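Local coordinates for protein dihydrocoumarin hydrolase, AncDHCH1 (Pseudomonas sp., PDB 6C2C) that probably hydrolyses the lactone dihydrocoumarin at a two-zinc centre and is related to the organophosphate-degrading methyl-parathion hydrolase, at residues Ile115-Met120 with Val141-Lys146; His119-His124 with Gly204-His209; Ile197-Ser202 with Thr210-Glu215. All coordinates share one frame; numbering follows the deposited sequence.

The three contacts surround the active site of a metallo-beta-lactamase fold; along the chain interaction 1 closes before interaction 3 opens, while the segments of interactions 2 and 3 alternate (119-124, 197-202, 204-209, 210-215). Interaction 1 ties strand 114-116 to strand 140-142 in the six-stranded mixed sheet. Interaction 2, centred about 8 Å away, shares His119 and Met120 with it and brings the zinc-binding motif up to the 204-209 loop. That loop connects the two strands of interaction 3, a hairpin of the seven-stranded sheet centred about 14 Å from interaction 2 and 11 Å from interaction 1. Thr118 and Thr210 are joined by a backbone hydrogen bond, so both sheets converge where the metal ligands begin.

Interaction 1: Ile115-Met120 with Val141-Lys146; sequences IYITHM and VRADQK. With ZN (zinc ion), chain D.
Ile115 and Val141 lie abreast in neighbouring parallel strands, followed by Tyr116 beside Arg142. Two backbone bonds join them: Arg142 N donates to Ile115 O (2.8 Å), and Arg142 O accepts from Ile117 N (3.0 Å). Arg142 thus uses both its peptide groups on the one partner strand, at the edge of the six-stranded sheet.

The tight part is apolar and buried. On the Ile115 and Val141 face, Ile117 CG1 meets Val141 CG1 at 3.9 Å, while Ile117 CB rests against Ala143 CB. Met120, stretched out beyond CG (chi2 -174°), brings its terminal CE to 3.7 Å from Ala143 CB. On the other face the aliphatic part of Arg142 runs alongside the Tyr116 ring, Arg142 CB lying 4.0 Å from Tyr116 CD1; its guanidinium turns away to carbonyls of Lys185 and Pro186.

Past Ala143 the segments part, and a water links them, accepting from Asp144 N (2.9 Å) and apparently donating to Ile117 O, which also bonds Tyr212 OH. Here the second segment turns into a helix that Asp144 N-caps through OD1 to Lys146 N (2.8 Å), and the chain emerges at exposed Lys146. The first segment leads instead to His119, whose ND1-H is held by Thr118 OG1 (2.9 Å). That bond fixes the ring's rotation and leaves NE2 as the nitrogen that binds zinc.

Interaction 2: His119-His124 with Gly204-His209; sequences HMHPDH and GHTPGH. With ZN (zinc ion), chain D; ZN (zinc ion), chain C.
Thr206 O is gripped by two backbone donors of its own loop, Gly204 N at 3.0 Å and His209 N closing a type I turn, which reach it from opposite faces of the carbonyl plane. The loop so shaped faces His119-His124, the HxHxDH signature of the metallo-beta-lactamase superfamily, and together they build most of a two-zinc site.

One zinc joins the segments directly: His121 ND1 and His205 NE2 both bind it at 2.3 Å, alongside His119 NE2. The other takes Asp123 OD2 and His124 NE2, with His273. Asp226 bridges the pair, as does a water 1.9 Å from each metal that donates to Asp123 OD1; such a water is consistent with the hydrolytic nucleophile of this superfamily.

Around the first zinc the imidazoles pack as a cluster. The edge of the His205 ring points at the face of His119 in an offset edge-to-face pair, the planes 75° apart. His205 has CG anti to the backbone N (chi1 180°), which carries NE2 in toward the metal, and its far nitrogen ND1 is held by Asp245, a second-shell contact that would fix the ring and could polarise it. His209 crosses His119 obliquely, with His209 CD2 over one face of the His119 ring, 3.5 Å from His119 ND1.

Thr206 wedges in with both branches. Its OG1, hydrogen-bonded to Asp147, lies against His119 CB, while CG2 sits over the face of His121 in a CH-pi contact, 3.8 Å from the ring centroid. At that ring's edge, His121 NE2 donates to a water 2.9 Å away, which in turn donates to His205 O.

Interaction 3: Ile197-Ser202 with Thr210-Glu215; sequences IKALAS and TTYVVE
Ile197 sits opposite Val214 in a non-hydrogen-bonded antiparallel pair, its CA-H directed at Val213 O and its CG2 touching both Val214 CG2 and Tyr212 CB. Lys198 follows in a hydrogen-bonded pair with Val213: Lys198 N donates to Val213 O at 3.0 Å, and Val213 N returns a bond to Lys198 O at 2.8 Å. The lysine chain itself runs off toward solvent. Ala199 CB lies 3.7 Å from Thr210 CG2 and also packs on Tyr212 CE1; the tyrosine ring lies obliquely along the backbone here.

Leu200 repeats the paired bonding with Thr211, Leu200 N to Thr211 O at 2.8 Å and Thr211 N to Leu200 O at 2.9 Å. With CG anti to the backbone N (chi1 176°), its side chain runs alongside Thr211, Leu200 CD2 next to Thr211 CG2, while Leu200 CB meets Val213 CG2, making a small apolar patch on the face carrying Lys198, Leu200, Thr211 and Val213, where Leu200 and Lys198 are exposed. After Ala201, Ser202 stands at the loop end of the hairpin: Ser202 OG and Thr211 OG1 share a hydrogen bond of 3.0 Å, and the same OG is also hydrogen-bonded to His209 ND1, tying the hairpin to the active-site loop.

The strands run at 147° to each other, a twisted beta hairpin within the seven-stranded mixed sheet. Strand 191-194 lies beyond 197-201, and strand 219-223 beyond 210-216. Ile197 and Tyr212 face inward onto Val81 and Val83 of strand 80-83 in the other sheet, and Tyr212 OH reaches Ile117 O, joining the two layers.

Interaction 1: Ile115-Met120 with Val141-Lys146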
ATOM      1  N   ILE A 115       9.745  10.257   0.365  1.00  8.88           N
ATOM      2  CA  ILE A 115       8.783   9.222  -0.033  1.00  9.02           C
ATOM      3  C   ILE A 115       9.422   7.900   0.350  1.00 10.95           C
ATOM      4  O   ILE A 115      10.565   7.635  -0.019  1.00 11.01           O
ATOM      5  CB  ILE A 115       8.489   9.281  -1.544  1.00  9.39           C
ATOM      6  CG1 ILE A 115       7.784  10.623  -1.843  1.00  9.05           C
ATOM      7  CG2 ILE A 115       7.623   8.057  -1.935  1.00  9.29           C
ATOM      8  CD1 ILE A 115       7.623  10.903  -3.406  1.00 11.44           C
ATOM      9  N   TYR A 116       8.703   7.079   1.115  1.00  8.10           N
ATOM     10  CA  TYR A 116       9.208   5.773   1.551  1.00  9.09           C
ATOM     11  C   TYR A 116       8.417   4.677   0.851  1.00 10.03           C
ATOM     12  O   TYR A 116       7.195   4.679   0.839  1.00 10.63           O
ATOM     13  CB  TYR A 116       9.116   5.600   3.077  1.00 12.31           C
ATOM     14  CG  TYR A 116       9.818   6.712   3.850  1.00 10.28           C
ATOM     15  CD1 TYR A 116      10.935   7.366   3.342  1.00  8.40           C
ATOM     16  CD2 TYR A 116       9.306   7.120   5.066  1.00 13.50           C
ATOM     17  CE1 TYR A 116      11.587   8.415   4.081  1.00 10.81           C
ATOM     18  CE2 TYR A 116       9.946   8.163   5.797  1.00 13.85           C
ATOM     19  CZ  TYR A 116      11.035   8.803   5.235  1.00 11.67           C
ATOM     20  OH  TYR A 116      11.597   9.835   6.024  1.00 11.77           O
ATOM     21  N   ILE A 117       9.131   3.790   0.159  1.00  9.93           N
ATOM     22  CA  ILE A 117       8.522   2.767  -0.673  1.00 10.03           C
ATOM     23  C   ILE A 117       8.578   1.435   0.066  1.00  9.43           C
ATOM     24  O   ILE A 117       9.667   0.966   0.453  1.00 10.44           O
ATOM     25  CB  ILE A 117       9.278   2.693  -2.005  1.00 10.43           C
ATOM     26  CG1 ILE A 117       9.139   4.004  -2.783  1.00  9.84           C
ATOM     27  CG2 ILE A 117       8.812   1.479  -2.790  1.00 10.79           C
ATOM     28  CD1 ILE A 117       7.655   4.348  -3.093  1.00 11.51           C
ATOM     29  N   THR A 118       7.415   0.809   0.296  1.00  8.41           N
ATOM     30  CA  THR A 118       7.457  -0.478   0.997  1.00  8.79           C
ATOM     31  C   THR A 118       8.125  -1.549   0.130  1.00  9.64           C
ATOM     32  O   THR A 118       8.924  -2.334   0.627  1.00 11.17           O
ATOM     33  CB  THR A 118       6.034  -0.932   1.392  1.00  9.87           C
ATOM     34  OG1 THR A 118       5.200  -1.061   0.212  1.00 11.32           O
ATOM     35  CG2 THR A 118       5.411   0.026   2.427  1.00  9.87           C
ATOM     36  N   HIS A 119       7.875  -1.513  -1.172  1.00  9.54           N
ATOM     37  CA  HIS A 119       8.493  -2.422  -2.120  1.00 12.12           C
ATOM     38  C   HIS A 119       8.208  -1.923  -3.524  1.00 11.22           C
ATOM     39  O   HIS A 119       7.268  -1.151  -3.744  1.00 10.74           O
ATOM     40  CB  HIS A 119       7.976  -3.858  -1.944  1.00 10.47           C
ATOM     41  CG  HIS A 119       6.514  -4.067  -2.226  1.00  9.79           C
ATOM     42  ND1 HIS A 119       5.501  -3.412  -1.538  1.00 10.81           N
ATOM     43  CD2 HIS A 119       5.902  -4.898  -3.110  1.00 10.39           C
ATOM     44  CE1 HIS A 119       4.322  -3.826  -1.992  1.00 11.66           C
ATOM     45  NE2 HIS A 119       4.524  -4.758  -2.924  1.00  9.28           N
ATOM     46  N   MET A 120       9.039  -2.354  -4.481  1.00 10.95           N
ATOM     47  CA  MET A 120       8.943  -1.750  -5.823  1.00 11.49           C
ATOM     48  C   MET A 120       8.005  -2.468  -6.780  1.00 13.09           C
ATOM     49  O   MET A 120       8.236  -2.449  -7.981  1.00 16.29           O
ATOM     50  CB  MET A 120      10.339  -1.623  -6.431  1.00 11.75           C
ATOM     51  CG  MET A 120      11.202  -0.672  -5.567  1.00 11.78           C
ATOM     52  SD  MET A 120      12.810  -0.377  -6.375  1.00 15.25           S
ATOM     53  CE  MET A 120      13.511   0.715  -5.129  1.00 12.77           C
ATOM     54  N   VAL A 141      13.471   9.898  -2.414  1.00 11.62           N
ATOM     55  CA  VAL A 141      12.766   8.622  -2.345  1.00 10.11           C
ATOM     56  C   VAL A 141      13.699   7.650  -1.656  1.00 10.64           C
ATOM     57  O   VAL A 141      14.898   7.627  -1.964  1.00 11.45           O
ATOM     58  CB  VAL A 141      12.417   8.142  -3.772  1.00  8.29           C
ATOM     59  CG1 VAL A 141      11.825   6.728  -3.718  1.00 10.71           C
ATOM     60  CG2 VAL A 141      11.457   9.114  -4.491  1.00 11.38           C
ATOM     61  N   ARG A 142      13.173   6.812  -0.754  1.00 10.67           N
ATOM     62  CA  ARG A 142      13.985   5.828  -0.050  1.00 10.19           C
ATOM     63  C   ARG A 142      13.297   4.482  -0.114  1.00 12.89           C
ATOM     64  O   ARG A 142      12.070   4.406  -0.087  1.00 10.66           O
ATOM     65  CB  ARG A 142      14.206   6.204   1.404  1.00 11.16           C
ATOM     66  CG  ARG A 142      14.704   7.660   1.580  1.00 10.60           C
ATOM     67  CD  ARG A 142      15.427   7.851   2.895  1.00 10.84           C
ATOM     68  NE  ARG A 142      16.682   7.069   2.863  1.00 10.78           N
ATOM     69  CZ  ARG A 142      17.491   7.026   3.916  1.00 10.41           C
ATOM     70  NH1 ARG A 142      17.206   7.751   5.032  1.00 12.45           N
ATOM     71  NH2 ARG A 142      18.577   6.279   3.843  1.00 11.67           N
ATOM     72  N   ALA A 143      14.113   3.422  -0.210  1.00  8.80           N
ATOM     73  CA  ALA A 143      13.632   2.048  -0.208  1.00  8.47           C
ATOM     74  C   ALA A 143      14.817   1.174   0.161  1.00  9.07           C
ATOM     75  O   ALA A 143      15.963   1.642   0.203  1.00 10.56           O
ATOM     76  CB  ALA A 143      13.099   1.648  -1.594  1.00 14.75           C
ATOM     77  N   ASP A 144      14.543  -0.073   0.493  1.00 11.07           N
ATOM     78  CA  ASP A 144      15.655  -0.932   0.881  1.00 10.11           C
ATOM     79  C   ASP A 144      16.556  -1.215  -0.309  1.00 10.36           C
ATOM     80  O   ASP A 144      16.089  -1.511  -1.408  1.00 11.76           O
ATOM     81  CB  ASP A 144      15.121  -2.246   1.445  1.00 11.87           C
ATOM     82  CG  ASP A 144      16.212  -3.038   2.174  1.00 12.10           C
ATOM     83  OD1 ASP A 144      16.927  -3.799   1.505  1.00 15.16           O
ATOM     84  OD2 ASP A 144      16.390  -2.938   3.387  1.00 13.75           O
ATOM     85  N   GLN A 145      17.858  -1.166  -0.042  1.00 10.07           N
ATOM     86  CA  GLN A 145      18.883  -1.498  -1.014  1.00 11.88           C
ATOM     87  C   GLN A 145      18.645  -2.835  -1.705  1.00 12.93           C
ATOM     88  O   GLN A 145      18.943  -2.958  -2.900  1.00 11.70           O
ATOM     89  CB  GLN A 145      20.229  -1.483  -0.305  1.00 10.16           C
ATOM     90  CG  GLN A 145      21.378  -1.695  -1.329  1.00 11.78           C
ATOM     91  CD  GLN A 145      21.759  -0.436  -2.020  1.00 12.84           C
ATOM     92  OE1 GLN A 145      21.667  -0.346  -3.274  1.00 16.99           O
ATOM     93  NE2 GLN A 145      22.243   0.527  -1.271  1.00 11.76           N
ATOM     94  N   LYS A 146      18.135  -3.819  -0.996  1.00 11.38           N
ATOM     95  CA  LYS A 146      17.881  -5.101  -1.618  1.00 11.30           C
ATOM     96  C   LYS A 146      16.760  -5.096  -2.659  1.00 13.09           C
ATOM     97  O   LYS A 146      16.809  -5.825  -3.573  1.00 14.10           O
ATOM     98  CB  LYS A 146      17.556  -6.178  -0.612  1.00 14.99           C
ATOM     99  CG  LYS A 146      18.702  -6.609   0.238  1.00 15.70           C
ATOM    100  CD  LYS A 146      18.241  -7.567   1.304  1.00 24.30           C
ATOM    101  CE  LYS A 146      19.452  -8.009   2.061  1.00 33.87           C
ATOM    102  NZ  LYS A 146      19.725  -9.398   1.705  1.00 40.20           N
TER
HETATM  103 ZN    ZN D 402       3.119  -6.080  -3.845  1.00 16.15          ZN
HETATM  104  O   HOH W   1      11.825  -1.071   0.263  1.00 10.64           O
HETATM  105  O   HOH W   2       1.971  -5.022  -4.901  1.00  8.83           O
HETATM  106  O   HOH W   3       1.793  -7.740  -4.524  1.00 14.26           O

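Interaction 2: His119-His124 with Gly204-His209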
ATOM      1  N   HIS A 119       7.875  -1.513  -1.172  1.00  9.54           N
ATOM      2  CA  HIS A 119       8.493  -2.422  -2.120  1.00 12.12           C
ATOM      3  C   HIS A 119       8.208  -1.923  -3.524  1.00 11.22           C
ATOM      4  O   HIS A 119       7.268  -1.151  -3.744  1.00 10.74           O
ATOM      5  CB  HIS A 119       7.976  -3.858  -1.944  1.00 10.47           C
ATOM      6  CG  HIS A 119       6.514  -4.067  -2.226  1.00  9.79           C
ATOM      7  ND1 HIS A 119       5.501  -3.412  -1.538  1.00 10.81           N
ATOM      8  CD2 HIS A 119       5.902  -4.898  -3.110  1.00 10.39           C
ATOM      9  CE1 HIS A 119       4.322  -3.826  -1.992  1.00 11.66           C
ATOM     10  NE2 HIS A 119       4.524  -4.758  -2.924  1.00  9.28           N
ATOM     11  N   MET A 120       9.039  -2.354  -4.481  1.00 10.95           N
ATOM     12  CA  MET A 120       8.943  -1.750  -5.823  1.00 11.49           C
ATOM     13  C   MET A 120       8.005  -2.468  -6.780  1.00 13.09           C
ATOM     14  O   MET A 120       8.236  -2.449  -7.981  1.00 16.29           O
ATOM     15  CB  MET A 120      10.339  -1.623  -6.431  1.00 11.75           C
ATOM     16  CG  MET A 120      11.202  -0.672  -5.567  1.00 11.78           C
ATOM     17  SD  MET A 120      12.810  -0.377  -6.375  1.00 15.25           S
ATOM     18  CE  MET A 120      13.511   0.715  -5.129  1.00 12.77           C
ATOM     19  N   HIS A 121       6.877  -2.975  -6.323  1.00 10.93           N
ATOM     20  CA  HIS A 121       5.839  -3.405  -7.230  1.00 11.04           C
ATOM     21  C   HIS A 121       5.166  -2.209  -7.870  1.00 13.04           C
ATOM     22  O   HIS A 121       5.214  -1.085  -7.345  1.00 11.55           O
ATOM     23  CB  HIS A 121       4.834  -4.279  -6.473  1.00 11.08           C
ATOM     24  CG  HIS A 121       5.298  -5.690  -6.266  1.00 10.75           C
ATOM     25  ND1 HIS A 121       4.691  -6.584  -5.419  1.00 11.22           N
ATOM     26  CD2 HIS A 121       6.341  -6.375  -6.824  1.00 12.61           C
ATOM     27  CE1 HIS A 121       5.306  -7.755  -5.443  1.00 14.81           C
ATOM     28  NE2 HIS A 121       6.309  -7.652  -6.300  1.00 11.23           N
ATOM     29  N   PRO A 122       4.549  -2.405  -9.030  1.00 13.92           N
ATOM     30  CA  PRO A 122       4.075  -1.257  -9.811  1.00 12.68           C
ATOM     31  C   PRO A 122       3.031  -0.433  -9.122  1.00 10.91           C
ATOM     32  O   PRO A 122       3.002   0.772  -9.339  1.00 11.05           O
ATOM     33  CB  PRO A 122       3.477  -1.899 -11.066  1.00 13.85           C
ATOM     34  CG  PRO A 122       3.208  -3.274 -10.657  1.00 17.78           C
ATOM     35  CD  PRO A 122       4.362  -3.661  -9.760  1.00 14.54           C
ATOM     36  N   ASP A 123       2.204  -1.045  -8.304  1.00 11.20           N
ATOM     37  CA  ASP A 123       1.135  -0.354  -7.590  1.00 11.69           C
ATOM     38  C   ASP A 123       1.643   0.336  -6.355  1.00 12.44           C
ATOM     39  O   ASP A 123       0.846   0.927  -5.629  1.00 11.57           O
ATOM     40  CB  ASP A 123       0.027  -1.333  -7.209  1.00  9.41           C
ATOM     41  CG  ASP A 123       0.542  -2.593  -6.417  1.00 10.47           C
ATOM     42  OD1 ASP A 123       1.537  -3.247  -6.720  1.00 12.18           O
ATOM     43  OD2 ASP A 123      -0.113  -2.922  -5.460  1.00  9.34           O
ATOM     44  N   HIS A 124       2.961   0.388  -6.161  1.00  9.00           N
ATOM     45  CA  HIS A 124       3.539   1.207  -5.088  1.00  8.93           C
ATOM     46  C   HIS A 124       4.500   2.266  -5.565  1.00 10.84           C
ATOM     47  O   HIS A 124       4.625   3.323  -4.903  1.00 10.62           O
ATOM     48  CB  HIS A 124       4.241   0.311  -4.052  1.00  8.70           C
ATOM     49  CG  HIS A 124       3.278  -0.728  -3.505  1.00  8.47           C
ATOM     50  ND1 HIS A 124       2.650  -0.621  -2.283  1.00  9.75           N
ATOM     51  CD2 HIS A 124       2.758  -1.826  -4.109  1.00  8.06           C
ATOM     52  CE1 HIS A 124       1.791  -1.624  -2.142  1.00  9.94           C
ATOM     53  NE2 HIS A 124       1.834  -2.361  -3.257  1.00  7.38           N
ATOM     54  N   GLY A 204      10.334 -10.582   2.159  1.00 12.70           N
ATOM     55  CA  GLY A 204       9.692 -11.810   1.749  1.00 13.17           C
ATOM     56  C   GLY A 204       8.817 -11.570   0.555  1.00 11.59           C
ATOM     57  O   GLY A 204       9.024 -12.136  -0.425  1.00 13.10           O
ATOM     58  N   HIS A 205       7.820 -10.724   0.712  1.00 11.29           N
ATOM     59  CA  HIS A 205       6.950 -10.382  -0.406  1.00 10.43           C
ATOM     60  C   HIS A 205       7.789  -9.920  -1.624  1.00 11.25           C
ATOM     61  O   HIS A 205       7.481 -10.206  -2.725  1.00 11.74           O
ATOM     62  CB  HIS A 205       5.945  -9.328   0.007  1.00 10.91           C
ATOM     63  CG  HIS A 205       5.027  -8.915  -1.078  1.00  9.90           C
ATOM     64  ND1 HIS A 205       4.119  -9.762  -1.652  1.00  8.97           N
ATOM     65  CD2 HIS A 205       4.882  -7.735  -1.693  1.00 11.38           C
ATOM     66  CE1 HIS A 205       3.461  -9.111  -2.574  1.00 11.19           C
ATOM     67  NE2 HIS A 205       3.921  -7.890  -2.627  1.00 12.34           N
ATOM     68  N   THR A 206       8.821  -9.154  -1.294  1.00 11.09           N
ATOM     69  CA  THR A 206       9.923  -8.868  -2.207  1.00 12.81           C
ATOM     70  C   THR A 206      11.204  -8.938  -1.383  1.00 13.18           C
ATOM     71  O   THR A 206      11.151  -8.829  -0.162  1.00 11.51           O
ATOM     72  CB  THR A 206       9.777  -7.488  -2.862  1.00 10.56           C
ATOM     73  OG1 THR A 206       9.940  -6.467  -1.855  1.00 11.86           O
ATOM     74  CG2 THR A 206       8.445  -7.360  -3.606  1.00 11.52           C
ATOM     75  N   PRO A 207      12.377  -8.962  -2.035  1.00 13.21           N
ATOM     76  CA  PRO A 207      13.632  -9.080  -1.295  1.00 12.58           C
ATOM     77  C   PRO A 207      13.892  -7.964  -0.301  1.00 11.01           C
ATOM     78  O   PRO A 207      14.547  -8.199   0.726  1.00 11.98           O
ATOM     79  CB  PRO A 207      14.681  -9.085  -2.418  1.00 12.96           C
ATOM     80  CG  PRO A 207      13.959  -9.683  -3.597  1.00 11.17           C
ATOM     81  CD  PRO A 207      12.517  -9.174  -3.489  1.00 13.31           C
ATOM     82  N   GLY A 208      13.396  -6.751  -0.601  1.00 11.09           N
ATOM     83  CA  GLY A 208      13.568  -5.607   0.291  1.00 10.87           C
ATOM     84  C   GLY A 208      12.264  -5.057   0.837  1.00 10.87           C
ATOM     85  O   GLY A 208      12.257  -3.878   1.221  1.00 11.78           O
ATOM     86  N   HIS A 209      11.230  -5.907   0.979  1.00 12.30           N
ATOM     87  CA  HIS A 209       9.958  -5.373   1.458  1.00 11.25           C
ATOM     88  C   HIS A 209      10.155  -4.810   2.871  1.00 10.25           C
ATOM     89  O   HIS A 209      10.782  -5.443   3.732  1.00 10.23           O
ATOM     90  CB  HIS A 209       8.881  -6.468   1.433  1.00  9.52           C
ATOM     91  CG  HIS A 209       7.520  -5.938   1.833  1.00  8.04           C
ATOM     92  ND1 HIS A 209       7.191  -5.716   3.164  1.00 10.39           N
ATOM     93  CD2 HIS A 209       6.463  -5.533   1.097  1.00 10.45           C
ATOM     94  CE1 HIS A 209       5.952  -5.207   3.209  1.00 10.14           C
ATOM     95  NE2 HIS A 209       5.495  -5.101   1.981  1.00  9.57           N
TER
HETATM   96 ZN    ZN D 402       3.119  -6.080  -3.845  1.00 16.15          ZN
HETATM   97 ZN    ZN C 401       0.826  -4.143  -3.728  1.00 13.83          ZN
HETATM   98  O   HOH W   4       7.415 -10.296  -6.022  1.00 15.00           O
HETATM   99  O   HOH W   2       1.971  -5.022  -4.901  1.00  8.83           O
HETATM  100  O   HOH W   3       1.793  -7.740  -4.524  1.00 14.26           O

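Interaction 3: Ile197-Ser202 with Thr210-Glu215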
ATOM      1  N   ILE A 197       9.637   8.294  12.321  1.00 11.26           N
ATOM      2  CA  ILE A 197       9.388   7.247  11.296  1.00 10.55           C
ATOM      3  C   ILE A 197      10.661   6.404  11.111  1.00 11.83           C
ATOM      4  O   ILE A 197      11.749   6.927  10.787  1.00 12.24           O
ATOM      5  CB  ILE A 197       8.949   7.835   9.940  1.00 12.13           C
ATOM      6  CG1 ILE A 197       7.802   8.832  10.151  1.00 14.04           C
ATOM      7  CG2 ILE A 197       8.527   6.708   9.018  1.00 12.39           C
ATOM      8  CD1 ILE A 197       7.383   9.486   8.825  1.00 12.78           C
ATOM      9  N   LYS A 198      10.486   5.081  11.194  1.00 11.17           N
ATOM     10  CA  LYS A 198      11.579   4.129  11.015  1.00 11.80           C
ATOM     11  C   LYS A 198      11.186   3.085   9.992  1.00 10.13           C
ATOM     12  O   LYS A 198      10.001   2.773   9.802  1.00 13.05           O
ATOM     13  CB  LYS A 198      11.932   3.366  12.309  1.00 15.22           C
ATOM     14  CG  LYS A 198      12.136   4.248  13.534  1.00 20.90           C
ATOM     15  CD  LYS A 198      12.405   3.381  14.761  1.00 23.28           C
ATOM     16  CE  LYS A 198      12.748   4.319  15.945  1.00 33.50           C
ATOM     17  NZ  LYS A 198      12.388   3.740  17.289  1.00 53.58           N
ATOM     18  N   ALA A 199      12.211   2.633   9.271  1.00  9.77           N
ATOM     19  CA  ALA A 199      12.105   1.466   8.419  1.00 10.64           C
ATOM     20  C   ALA A 199      12.354   0.222   9.246  1.00 11.47           C
ATOM     21  O   ALA A 199      13.301   0.177  10.052  1.00 12.46           O
ATOM     22  CB  ALA A 199      13.169   1.518   7.328  1.00 11.32           C
ATOM     23  N   LEU A 200      11.476  -0.752   9.090  1.00 11.13           N
ATOM     24  CA  LEU A 200      11.560  -2.025   9.761  1.00 14.28           C
ATOM     25  C   LEU A 200      11.555  -3.133   8.669  1.00 12.41           C
ATOM     26  O   LEU A 200      10.630  -3.306   7.974  1.00 12.03           O
ATOM     27  CB  LEU A 200      10.402  -2.194  10.737  1.00 12.98           C
ATOM     28  CG  LEU A 200      10.336  -3.532  11.444  1.00 16.94           C
ATOM     29  CD1 LEU A 200      11.337  -3.471  12.582  1.00 22.98           C
ATOM     30  CD2 LEU A 200       8.960  -3.797  11.983  1.00 20.66           C
ATOM     31  N   ALA A 201      12.652  -3.854   8.546  1.00 11.36           N
ATOM     32  CA  ALA A 201      12.689  -4.884   7.522  1.00 11.68           C
ATOM     33  C   ALA A 201      11.594  -5.925   7.695  1.00 12.08           C
ATOM     34  O   ALA A 201      11.346  -6.350   8.767  1.00 12.49           O
ATOM     35  CB  ALA A 201      14.034  -5.567   7.525  1.00 12.99           C
ATOM     36  N   SER A 202      10.930  -6.265   6.595  1.00 10.07           N
ATOM     37  CA  SER A 202       9.858  -7.254   6.575  1.00 12.59           C
ATOM     38  C   SER A 202       9.948  -7.924   5.215  1.00 13.78           C
ATOM     39  O   SER A 202       8.993  -7.945   4.439  1.00 13.56           O
ATOM     40  CB  SER A 202       8.497  -6.583   6.752  1.00 13.97           C
ATOM     41  OG  SER A 202       8.284  -5.592   5.762  1.00 12.15           O
ATOM     42  N   THR A 210       9.626  -3.587   3.103  1.00  9.48           N
ATOM     43  CA  THR A 210       9.899  -2.826   4.304  1.00  8.59           C
ATOM     44  C   THR A 210       8.572  -2.307   4.862  1.00  8.82           C
ATOM     45  O   THR A 210       7.710  -1.821   4.105  1.00 10.74           O
ATOM     46  CB  THR A 210      10.875  -1.652   4.002  1.00  9.58           C
ATOM     47  OG1 THR A 210      12.102  -2.213   3.489  1.00 10.80           O
ATOM     48  CG2 THR A 210      11.167  -0.836   5.311  1.00 10.73           C
ATOM     49  N   THR A 211       8.472  -2.406   6.189  1.00 10.05           N
ATOM     50  CA  THR A 211       7.406  -1.852   7.007  1.00  8.92           C
ATOM     51  C   THR A 211       7.871  -0.509   7.537  1.00  9.32           C
ATOM     52  O   THR A 211       9.036  -0.340   7.871  1.00 11.52           O
ATOM     53  CB  THR A 211       7.178  -2.820   8.157  1.00  9.48           C
ATOM     54  OG1 THR A 211       6.591  -4.015   7.611  1.00 10.37           O
ATOM     55  CG2 THR A 211       6.289  -2.226   9.275  1.00 12.46           C
ATOM     56  N   TYR A 212       6.947   0.439   7.642  1.00  8.52           N
ATOM     57  CA  TYR A 212       7.339   1.751   8.175  1.00  9.64           C
ATOM     58  C   TYR A 212       6.580   1.991   9.464  1.00 10.58           C
ATOM     59  O   TYR A 212       5.326   1.937   9.498  1.00 11.99           O
ATOM     60  CB  TYR A 212       7.131   2.915   7.183  1.00 10.63           C
ATOM     61  CG  TYR A 212       8.023   2.712   5.978  1.00  9.06           C
ATOM     62  CD1 TYR A 212       9.398   3.011   6.069  1.00  8.78           C
ATOM     63  CD2 TYR A 212       7.520   2.179   4.806  1.00  8.43           C
ATOM     64  CE1 TYR A 212      10.256   2.800   5.029  1.00  7.90           C
ATOM     65  CE2 TYR A 212       8.402   1.956   3.701  1.00  9.19           C
ATOM     66  CZ  TYR A 212       9.770   2.225   3.864  1.00  9.20           C
ATOM     67  OH  TYR A 212      10.683   2.049   2.804  1.00  9.54           O
ATOM     68  N   VAL A 213       7.334   2.310  10.508  1.00  8.52           N
ATOM     69  CA  VAL A 213       6.773   2.438  11.862  1.00 10.88           C
ATOM     70  C   VAL A 213       6.704   3.920  12.194  1.00 10.90           C
ATOM     71  O   VAL A 213       7.738   4.607  12.201  1.00 10.50           O
ATOM     72  CB  VAL A 213       7.627   1.701  12.882  1.00 12.73           C
ATOM     73  CG1 VAL A 213       7.067   1.930  14.292  1.00 13.67           C
ATOM     74  CG2 VAL A 213       7.783   0.225  12.452  1.00 14.61           C
ATOM     75  N   VAL A 214       5.486   4.445  12.392  1.00  9.99           N
ATOM     76  CA  VAL A 214       5.257   5.868  12.624  1.00  9.89           C
ATOM     77  C   VAL A 214       4.846   6.052  14.068  1.00 10.18           C
ATOM     78  O   VAL A 214       3.939   5.363  14.520  1.00 13.38           O
ATOM     79  CB  VAL A 214       4.132   6.381  11.718  1.00 11.19           C
ATOM     80  CG1 VAL A 214       3.924   7.879  11.923  1.00 10.58           C
ATOM     81  CG2 VAL A 214       4.478   6.017  10.243  1.00 10.82           C
ATOM     82  N   GLU A 215       5.527   6.913  14.820  1.00 10.35           N
ATOM     83  CA  GLU A 215       5.170   7.048  16.235  0.55 12.67           C
ATOM     84  C   GLU A 215       5.255   8.496  16.671  1.00 13.21           C
ATOM     85  O   GLU A 215       6.222   9.202  16.363  1.00 15.12           O
ATOM     86  CB  GLU A 215       6.067   6.192  17.146  0.55 13.85           C
ATOM     87  CG  GLU A 215       5.583   6.231  18.558  0.55 15.12           C
ATOM     88  CD  GLU A 215       6.077   5.064  19.393  0.55 17.66           C
ATOM     89  OE1 GLU A 215       6.849   4.225  18.894  0.55 22.34           O
ATOM     90  OE2 GLU A 215       5.667   4.972  20.558  0.55 22.75           O
TER